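Local coordinates for protein alpha,alpha-trehalose-phosphate synthase (UDP-forming) (Burkholderia xenovorans, PDB 5HXA) that belongs to glycosyltransferase family 20 and has the GT-B architecture of two Rossmann-like domains, at residues 184-189 with 220-225; 391-396 with 420-425. All blocks are in the same frame, centred on the assembly; numbering follows the deposited sequence.

Both contacts sit at a sheet of a GT-B architecture, but on opposite sides of the chain's centre, with about 21 Å between their nearest atoms. Contact 1 belongs to the ten-stranded mixed sheet, where a loop leaving helix 178-185 meets the tight turn between strands 219-222 and 225-231. It is only partly buried, and its chemistry is mixed: a sulfur at a tyrosine ring, then an arginine with a carboxylate, a carbonyl and waters. Contact 2 lies in the six-stranded parallel sheet, where helix 415-426 packs on strand 391-395. There all touching residues are buried, and aliphatic side chains carry the contact; polar groups of these segments act elsewhere.

Contact 1: residues 184-189 with 220-225; sequences AMCSYD and VHAYNR
Two flat groups of the turn at 222-225 receive the loop 186-189: the Tyr223 ring meets Cys186 at its edge, and the Arg225 guanidinium has Ser187 O over one face and Cys186 O, Asp189 OD1 and water 1 round its edge. Ser187 O is hydrogen-bonded to Arg150 NE. The turn is a type I' beta turn from Ala222 to Arg225, joining strands 219-222 and 225-231 of the mixed sheet in this GT-B protein. The sulfur-aromatic contact is edge-on: Cys186 SG lies 3.6 Å from Tyr223 CD2 and 77° off the ring normal. SG stands anti to its own carbonyl carbon and also reaches the methyl of Ala222. Ile206 and Phe202 of helix 196-208 pack on Cys186.

Arg225 bends at chi3, which turns NE back over the loop; its N-H mainly serves water 1, 2.8 Å from NE, and adds only a weak, bent bond to Cys186 O (3.2 Å, 122° at the hydrogen). Water 1 probably donates to Tyr188 O. NH2 forms a salt bridge with Asp189 OD1 at 3.4 Å, the carboxylate and guanidinium planes lying 52° apart. The stronger partner of Asp189 is Arg150, which pairs with OD2, so the carboxylate is shared between two arginines and probably offsets their repulsion. Water 2 donates to Asp189 OD1 at 2.6 Å and accepts a weak bond from Arg225 NH2.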
ATOM      1  N   ALA A 184      -3.069  19.682  11.360  1.00 20.53           N
ATOM      2  CA  ALA A 184      -2.314  19.961  12.579  1.00 20.62           C
ATOM      3  C   ALA A 184      -0.821  20.041  12.300  1.00 17.58           C
ATOM      4  O   ALA A 184      -0.116  20.861  12.897  1.00 18.80           O
ATOM      5  CB  ALA A 184      -2.604  18.900  13.642  1.00 19.06           C
ATOM      6  N   MET A 185      -0.312  19.198  11.399  1.00 18.70           N
ATOM      7  CA  MET A 185       1.118  19.245  11.093  1.00 16.78           C
ATOM      8  C   MET A 185       1.550  20.608  10.551  1.00 20.31           C
ATOM      9  O   MET A 185       2.711  20.995  10.712  1.00 19.32           O
ATOM     10  CB  MET A 185       1.489  18.152  10.091  1.00 19.04           C
ATOM     11  CG  MET A 185       1.501  16.732  10.689  1.00 18.90           C
ATOM     12  SD  MET A 185       1.698  15.479   9.411  1.00 19.62           S
ATOM     13  CE  MET A 185       3.470  15.561   9.074  1.00 15.30           C
ATOM     14  N   CYS A 186       0.652  21.339   9.888  1.00 18.73           N
ATOM     15  CA  CYS A 186       1.037  22.634   9.334  1.00 19.72           C
ATOM     16  C   CYS A 186       1.080  23.748  10.380  1.00 20.54           C
ATOM     17  O   CYS A 186       1.353  24.907  10.023  1.00 18.21           O
ATOM     18  CB  CYS A 186       0.098  22.999   8.181  1.00 21.13           C
ATOM     19  SG  CYS A 186       0.310  21.875   6.740  1.00 20.96           S
ATOM     20  N   SER A 187       0.830  23.433  11.658  1.00 18.42           N
ATOM     21  CA  SER A 187       1.159  24.365  12.734  1.00 21.56           C
ATOM     22  C   SER A 187       2.655  24.434  13.003  1.00 20.58           C
ATOM     23  O   SER A 187       3.106  25.381  13.658  1.00 21.74           O
ATOM     24  CB  SER A 187       0.427  23.978  14.024  1.00 22.25           C
ATOM     25  OG  SER A 187      -0.956  24.258  13.899  1.00 21.65           O
ATOM     26  N   TYR A 188       3.420  23.443  12.543  1.00 17.31           N
ATOM     27  CA  TYR A 188       4.874  23.519  12.579  1.00 16.92           C
ATOM     28  C   TYR A 188       5.384  24.561  11.586  1.00 22.94           C
ATOM     29  O   TYR A 188       4.847  24.704  10.482  1.00 18.84           O
ATOM     30  CB  TYR A 188       5.491  22.150  12.241  1.00 15.93           C
ATOM     31  CG  TYR A 188       5.345  21.101  13.342  1.00 19.35           C
ATOM     32  CD1 TYR A 188       6.155  21.144  14.477  1.00 23.32           C
ATOM     33  CD2 TYR A 188       4.426  20.056  13.225  1.00 15.97           C
ATOM     34  CE1 TYR A 188       6.034  20.190  15.490  1.00 21.94           C
ATOM     35  CE2 TYR A 188       4.294  19.091  14.233  1.00 17.57           C
ATOM     36  CZ  TYR A 188       5.094  19.174  15.360  1.00 19.05           C
ATOM     37  OH  TYR A 188       4.966  18.237  16.357  1.00 20.74           O
ATOM     38  N   ASP A 189       6.448  25.275  11.979  1.00 17.79           N
ATOM     39  CA  ASP A 189       7.118  26.205  11.073  1.00 17.54           C
ATOM     40  C   ASP A 189       8.034  25.494  10.085  1.00 23.67           C
ATOM     41  O   ASP A 189       8.229  25.985   8.969  1.00 18.78           O
ATOM     42  CB  ASP A 189       7.947  27.223  11.858  1.00 18.02           C
ATOM     43  CG  ASP A 189       7.093  28.124  12.716  1.00 26.25           C
ATOM     44  OD1 ASP A 189       6.273  28.881  12.148  1.00 27.25           O
ATOM     45  OD2 ASP A 189       7.245  28.073  13.954  1.00 21.45           O
ATOM     46  N   VAL A 220       5.649  26.270   1.818  1.00 20.35           N
ATOM     47  CA  VAL A 220       4.298  25.790   1.557  1.00 17.71           C
ATOM     48  C   VAL A 220       3.324  26.729   2.256  1.00 24.72           C
ATOM     49  O   VAL A 220       3.566  27.142   3.395  1.00 19.31           O
ATOM     50  CB  VAL A 220       4.101  24.347   2.064  1.00 20.49           C
ATOM     51  CG1 VAL A 220       2.617  23.955   2.016  1.00 15.96           C
ATOM     52  CG2 VAL A 220       4.955  23.384   1.266  1.00 16.94           C
ATOM     53  N   HIS A 221       2.224  27.061   1.578  1.00 20.72           N
ATOM     54  CA  HIS A 221       1.144  27.867   2.139  1.00 21.03           C
ATOM     55  C   HIS A 221      -0.068  26.961   2.281  1.00 24.47           C
ATOM     56  O   HIS A 221      -0.680  26.583   1.278  1.00 20.33           O
ATOM     57  CB  HIS A 221       0.830  29.055   1.237  1.00 18.82           C
ATOM     58  CG  HIS A 221      -0.172  30.007   1.817  1.00 19.85           C
ATOM     59  ND1 HIS A 221      -0.656  31.092   1.117  1.00 25.88           N
ATOM     60  CD2 HIS A 221      -0.756  30.054   3.037  1.00 23.71           C
ATOM     61  CE1 HIS A 221      -1.504  31.763   1.881  1.00 27.54           C
ATOM     62  NE2 HIS A 221      -1.586  31.150   3.050  1.00 25.28           N
ATOM     63  N   ALA A 222      -0.421  26.610   3.513  1.00 18.52           N
ATOM     64  CA  ALA A 222      -1.539  25.697   3.715  1.00 24.67           C
ATOM     65  C   ALA A 222      -2.211  25.998   5.045  1.00 21.89           C
ATOM     66  O   ALA A 222      -1.535  26.330   6.022  1.00 20.56           O
ATOM     67  CB  ALA A 222      -1.069  24.236   3.668  1.00 20.40           C
ATOM     68  N   TYR A 223      -3.541  25.887   5.071  1.00 17.46           N
ATOM     69  CA  TYR A 223      -4.322  26.085   6.294  1.00 19.64           C
ATOM     70  C   TYR A 223      -4.001  27.430   6.945  1.00 23.65           C
ATOM     71  O   TYR A 223      -3.823  27.529   8.166  1.00 20.29           O
ATOM     72  CB  TYR A 223      -4.101  24.934   7.283  1.00 24.64           C
ATOM     73  CG  TYR A 223      -4.206  23.550   6.663  1.00 24.36           C
ATOM     74  CD1 TYR A 223      -5.441  22.938   6.484  1.00 21.02           C
ATOM     75  CD2 TYR A 223      -3.068  22.863   6.262  1.00 22.55           C
ATOM     76  CE1 TYR A 223      -5.531  21.663   5.913  1.00 22.16           C
ATOM     77  CE2 TYR A 223      -3.150  21.595   5.693  1.00 20.60           C
ATOM     78  CZ  TYR A 223      -4.389  21.004   5.524  1.00 23.90           C
ATOM     79  OH  TYR A 223      -4.481  19.748   4.963  1.00 22.77           O
ATOM     80  N   ASN A 224      -3.885  28.472   6.111  1.00 18.95           N
ATOM     81  CA  ASN A 224      -3.679  29.848   6.558  1.00 18.37           C
ATOM     82  C   ASN A 224      -2.323  30.053   7.238  1.00 18.41           C
ATOM     83  O   ASN A 224      -2.163  30.981   8.045  1.00 19.12           O
ATOM     84  CB  ASN A 224      -4.812  30.291   7.492  1.00 24.58           C
ATOM     85  CG  ASN A 224      -4.920  31.805   7.625  1.00 32.77           C
ATOM     86  OD1 ASN A 224      -4.391  32.569   6.804  1.00 30.79           O
ATOM     87  ND2 ASN A 224      -5.615  32.247   8.675  1.00 29.32           N
ATOM     88  N   ARG A 225      -1.336  29.219   6.920  1.00 17.75           N
ATOM     89  CA  ARG A 225       0.005  29.343   7.487  1.00 20.81           C
ATOM     90  C   ARG A 225       1.042  29.065   6.406  1.00 18.57           C
ATOM     91  O   ARG A 225       0.793  28.301   5.468  1.00 19.83           O
ATOM     92  CB  ARG A 225       0.233  28.361   8.666  1.00 21.41           C
ATOM     93  CG  ARG A 225      -0.658  28.563   9.895  1.00 23.47           C
ATOM     94  CD  ARG A 225      -0.257  27.611  11.048  1.00 23.05           C
ATOM     95  NE  ARG A 225       1.163  27.767  11.399  1.00 23.46           N
ATOM     96  CZ  ARG A 225       1.629  28.554  12.369  1.00 28.36           C
ATOM     97  NH1 ARG A 225       0.800  29.260  13.128  1.00 25.44           N
ATOM     98  NH2 ARG A 225       2.941  28.637  12.583  1.00 22.27           N
TER
HETATM   99  O   HOH W   1       3.619  27.129  10.149  1.00 19.17           O
HETATM  100  O   HOH W   2       4.943  30.877  13.245  1.00 30.07           O

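Contact 2: residues 391-396 with 420-425; sequences VLVLSQ and EALERA. With EDO (1,2-ethanediol), chain D; EDO (1,2-ethanediol), chain F.
Val391 and Val393 point their side chains at Ala421 and Ala425, packing helix 415-426 on strand 391-395 of the six-stranded parallel sheet of a Rossmann-like GT-B domain. The strand and helix segments run nearly antiparallel, at 167°, with their axes 8.8 Å apart at closest approach. Both valines adopt the same conformation, with CG1 anti to the backbone N (chi1 178° in Val391) and CG2 beside it, but they use their branches differently. Val391 lays CG1 against the Ala425 methyl, CG1 to CB 3.6 Å, while its CG2 approaches Ala425 O. Val393 straddles a helical turn: CG1 meets Ala421 CB at 4.1 Å, and CG2 reaches Ala425 CB at 4.0 Å. The short alanine side chains are consistent with the close approach of the axes.

Leu422 starts out away from the strand, but its branch swings back until CD2 stands 4.4 Å from Val393 CG2; Tyr365 of strand 363-366 also touches this leucine. On neighbouring strands, Val363 packs on Val393 and Ala425, and Val410 on Ala421.

Polar ends turn elsewhere: Glu420 forms a salt bridge with Arg108 of the second subunit. Arg424, extended from CG to NE, carries its guanidinium to a 1,2-ethanediol probably left from crystallisation, NH2 donating to O1 of that molecule at 3.1 Å in the guanidinium plane.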
ATOM      1  N   VAL A 391      30.711  -6.091   1.614  1.00 18.04           N
ATOM      2  CA  VAL A 391      29.845  -5.594   0.546  1.00 18.21           C
ATOM      3  C   VAL A 391      28.441  -5.404   1.106  1.00 19.68           C
ATOM      4  O   VAL A 391      27.903  -6.310   1.753  1.00 16.28           O
ATOM      5  CB  VAL A 391      29.815  -6.571  -0.645  1.00 18.82           C
ATOM      6  CG1 VAL A 391      28.862  -6.078  -1.747  1.00 16.38           C
ATOM      7  CG2 VAL A 391      31.218  -6.784  -1.196  1.00 18.44           C
ATOM      8  N   LEU A 392      27.827  -4.261   0.805  1.00 15.19           N
ATOM      9  CA  LEU A 392      26.459  -3.972   1.240  1.00 15.50           C
ATOM     10  C   LEU A 392      25.451  -4.362   0.159  1.00 14.64           C
ATOM     11  O   LEU A 392      25.595  -3.976  -1.012  1.00 16.50           O
ATOM     12  CB  LEU A 392      26.296  -2.480   1.578  1.00 15.23           C
ATOM     13  CG  LEU A 392      24.875  -2.014   1.941  1.00 16.67           C
ATOM     14  CD1 LEU A 392      24.335  -2.686   3.214  1.00 14.65           C
ATOM     15  CD2 LEU A 392      24.793  -0.474   2.065  1.00 15.82           C
ATOM     16  N   VAL A 393      24.447  -5.146   0.553  1.00 16.31           N
ATOM     17  CA  VAL A 393      23.277  -5.454  -0.263  1.00 16.45           C
ATOM     18  C   VAL A 393      22.101  -4.717   0.372  1.00 16.75           C
ATOM     19  O   VAL A 393      21.799  -4.920   1.558  1.00 18.63           O
ATOM     20  CB  VAL A 393      23.015  -6.970  -0.344  1.00 13.93           C
ATOM     21  CG1 VAL A 393      21.701  -7.255  -1.112  1.00 16.18           C
ATOM     22  CG2 VAL A 393      24.195  -7.686  -1.014  1.00 15.80           C
ATOM     23  N   LEU A 394      21.444  -3.858  -0.406  1.00 16.02           N
ATOM     24  CA  LEU A 394      20.547  -2.846   0.135  1.00 19.66           C
ATOM     25  C   LEU A 394      19.226  -2.802  -0.626  1.00 17.56           C
ATOM     26  O   LEU A 394      19.207  -2.789  -1.861  1.00 18.43           O
ATOM     27  CB  LEU A 394      21.218  -1.461   0.080  1.00 18.88           C
ATOM     28  CG  LEU A 394      20.425  -0.286   0.653  1.00 19.25           C
ATOM     29  CD1 LEU A 394      20.282  -0.407   2.179  1.00 13.83           C
ATOM     30  CD2 LEU A 394      21.150   0.993   0.289  1.00 18.20           C
ATOM     31  N   SER A 395      18.127  -2.728   0.125  1.00 16.75           N
ATOM     32  CA  SER A 395      16.798  -2.595  -0.463  1.00 15.88           C
ATOM     33  C   SER A 395      16.601  -1.222  -1.089  1.00 16.06           C
ATOM     34  O   SER A 395      17.011  -0.205  -0.533  1.00 15.94           O
ATOM     35  CB  SER A 395      15.723  -2.795   0.610  1.00 15.11           C
ATOM     36  OG  SER A 395      14.466  -2.377   0.120  1.00 25.21           O
ATOM     37  N   GLN A 396      15.903  -1.184  -2.222  1.00 16.30           N
ATOM     38  CA  GLN A 396      15.578   0.130  -2.766  1.00 19.57           C
ATOM     39  C   GLN A 396      14.497   0.845  -1.961  1.00 29.37           C
ATOM     40  O   GLN A 396      14.190   2.000  -2.264  1.00 28.86           O
ATOM     41  CB  GLN A 396      15.154   0.005  -4.237  1.00 22.18           C
ATOM     42  CG  GLN A 396      14.070  -0.984  -4.538  1.00 39.53           C
ATOM     43  CD  GLN A 396      14.031  -1.363  -6.025  1.00 38.20           C
ATOM     44  OE1 GLN A 396      15.030  -1.263  -6.736  1.00 54.41           O
ATOM     45  NE2 GLN A 396      12.876  -1.784  -6.488  1.00 48.13           N
ATOM     46  N   GLU A 420      20.915 -13.351  -6.248  1.00 16.49           N
ATOM     47  CA  GLU A 420      22.022 -13.105  -7.154  1.00 19.09           C
ATOM     48  C   GLU A 420      22.921 -11.996  -6.633  1.00 20.35           C
ATOM     49  O   GLU A 420      24.138 -12.042  -6.853  1.00 17.09           O
ATOM     50  CB  GLU A 420      21.479 -12.816  -8.561  1.00 17.89           C
ATOM     51  CG  GLU A 420      20.861 -14.095  -9.180  1.00 22.97           C
ATOM     52  CD  GLU A 420      20.008 -13.846 -10.428  1.00 36.65           C
ATOM     53  OE1 GLU A 420      19.902 -12.685 -10.876  1.00 32.95           O
ATOM     54  OE2 GLU A 420      19.440 -14.828 -10.955  1.00 35.45           O
ATOM     55  N   ALA A 421      22.362 -11.028  -5.899  1.00 16.58           N
ATOM     56  CA  ALA A 421      23.198  -9.994  -5.286  1.00 18.12           C
ATOM     57  C   ALA A 421      24.042 -10.556  -4.137  1.00 21.37           C
ATOM     58  O   ALA A 421      25.206 -10.164  -3.968  1.00 15.45           O
ATOM     59  CB  ALA A 421      22.328  -8.834  -4.796  1.00 16.35           C
ATOM     60  N   LEU A 422      23.482 -11.469  -3.334  1.00 16.64           N
ATOM     61  CA  LEU A 422      24.299 -12.165  -2.337  1.00 14.87           C
ATOM     62  C   LEU A 422      25.464 -12.888  -3.000  1.00 16.17           C
ATOM     63  O   LEU A 422      26.604 -12.820  -2.527  1.00 17.77           O
ATOM     64  CB  LEU A 422      23.453 -13.167  -1.533  1.00 16.33           C
ATOM     65  CG  LEU A 422      22.363 -12.581  -0.639  1.00 17.12           C
ATOM     66  CD1 LEU A 422      21.571 -13.715   0.021  1.00 15.31           C
ATOM     67  CD2 LEU A 422      22.965 -11.646   0.416  1.00 19.74           C
ATOM     68  N   GLU A 423      25.193 -13.597  -4.103  1.00 16.83           N
ATOM     69  CA  GLU A 423      26.269 -14.304  -4.803  1.00 18.21           C
ATOM     70  C   GLU A 423      27.310 -13.328  -5.342  1.00 18.28           C
ATOM     71  O   GLU A 423      28.520 -13.562  -5.225  1.00 17.54           O
ATOM     72  CB  GLU A 423      25.681 -15.150  -5.935  1.00 21.57           C
ATOM     73  CG  GLU A 423      26.686 -16.091  -6.576  1.00 28.31           C
ATOM     74  CD  GLU A 423      26.024 -17.051  -7.568  1.00 46.15           C
ATOM     75  OE1 GLU A 423      26.760 -17.804  -8.248  1.00 46.22           O
ATOM     76  OE2 GLU A 423      24.772 -17.049  -7.671  1.00 39.88           O
ATOM     77  N   ARG A 424      26.861 -12.212  -5.918  1.00 17.43           N
ATOM     78  CA  ARG A 424      27.803 -11.208  -6.410  1.00 18.26           C
ATOM     79  C   ARG A 424      28.638 -10.635  -5.272  1.00 18.84           C
ATOM     80  O   ARG A 424      29.855 -10.447  -5.413  1.00 18.92           O
ATOM     81  CB  ARG A 424      27.044 -10.089  -7.136  1.00 17.88           C
ATOM     82  CG  ARG A 424      27.954  -9.031  -7.790  1.00 19.56           C
ATOM     83  CD  ARG A 424      27.193  -7.926  -8.552  1.00 17.81           C
ATOM     84  NE  ARG A 424      28.141  -7.066  -9.268  1.00 19.69           N
ATOM     85  CZ  ARG A 424      27.812  -6.036 -10.042  1.00 20.86           C
ATOM     86  NH1 ARG A 424      26.534  -5.704 -10.204  1.00 16.27           N
ATOM     87  NH2 ARG A 424      28.771  -5.335 -10.665  1.00 15.82           N
ATOM     88  N   ALA A 425      27.994 -10.331  -4.141  1.00 16.87           N
ATOM     89  CA  ALA A 425      28.712  -9.804  -2.982  1.00 18.10           C
ATOM     90  C   ALA A 425      29.753 -10.794  -2.478  1.00 19.05           C
ATOM     91  O   ALA A 425      30.883 -10.409  -2.133  1.00 21.10           O
ATOM     92  CB  ALA A 425      27.721  -9.473  -1.855  1.00 14.52           C
TER
HETATM   93  C1  EDO D 503      16.048   3.953  -4.512  1.00 64.10           C
HETATM   94  O1  EDO D 503      16.082   4.033  -3.077  1.00 59.78           O
HETATM   95  C2  EDO D 503      16.947   2.823  -5.013  1.00 59.08           C
HETATM   96  O2  EDO D 503      17.878   3.275  -6.009  1.00 54.12           O
HETATM   97  C1  EDO F 505      32.354  -5.974 -12.639  1.00 18.88           C
HETATM   98  O1  EDO F 505      31.731  -5.218 -11.587  1.00 21.04           O
HETATM   99  C2  EDO F 505      31.615  -7.293 -12.844  1.00 27.05           C
HETATM  100  O2  EDO F 505      31.652  -8.024 -11.617  1.00 30.94           O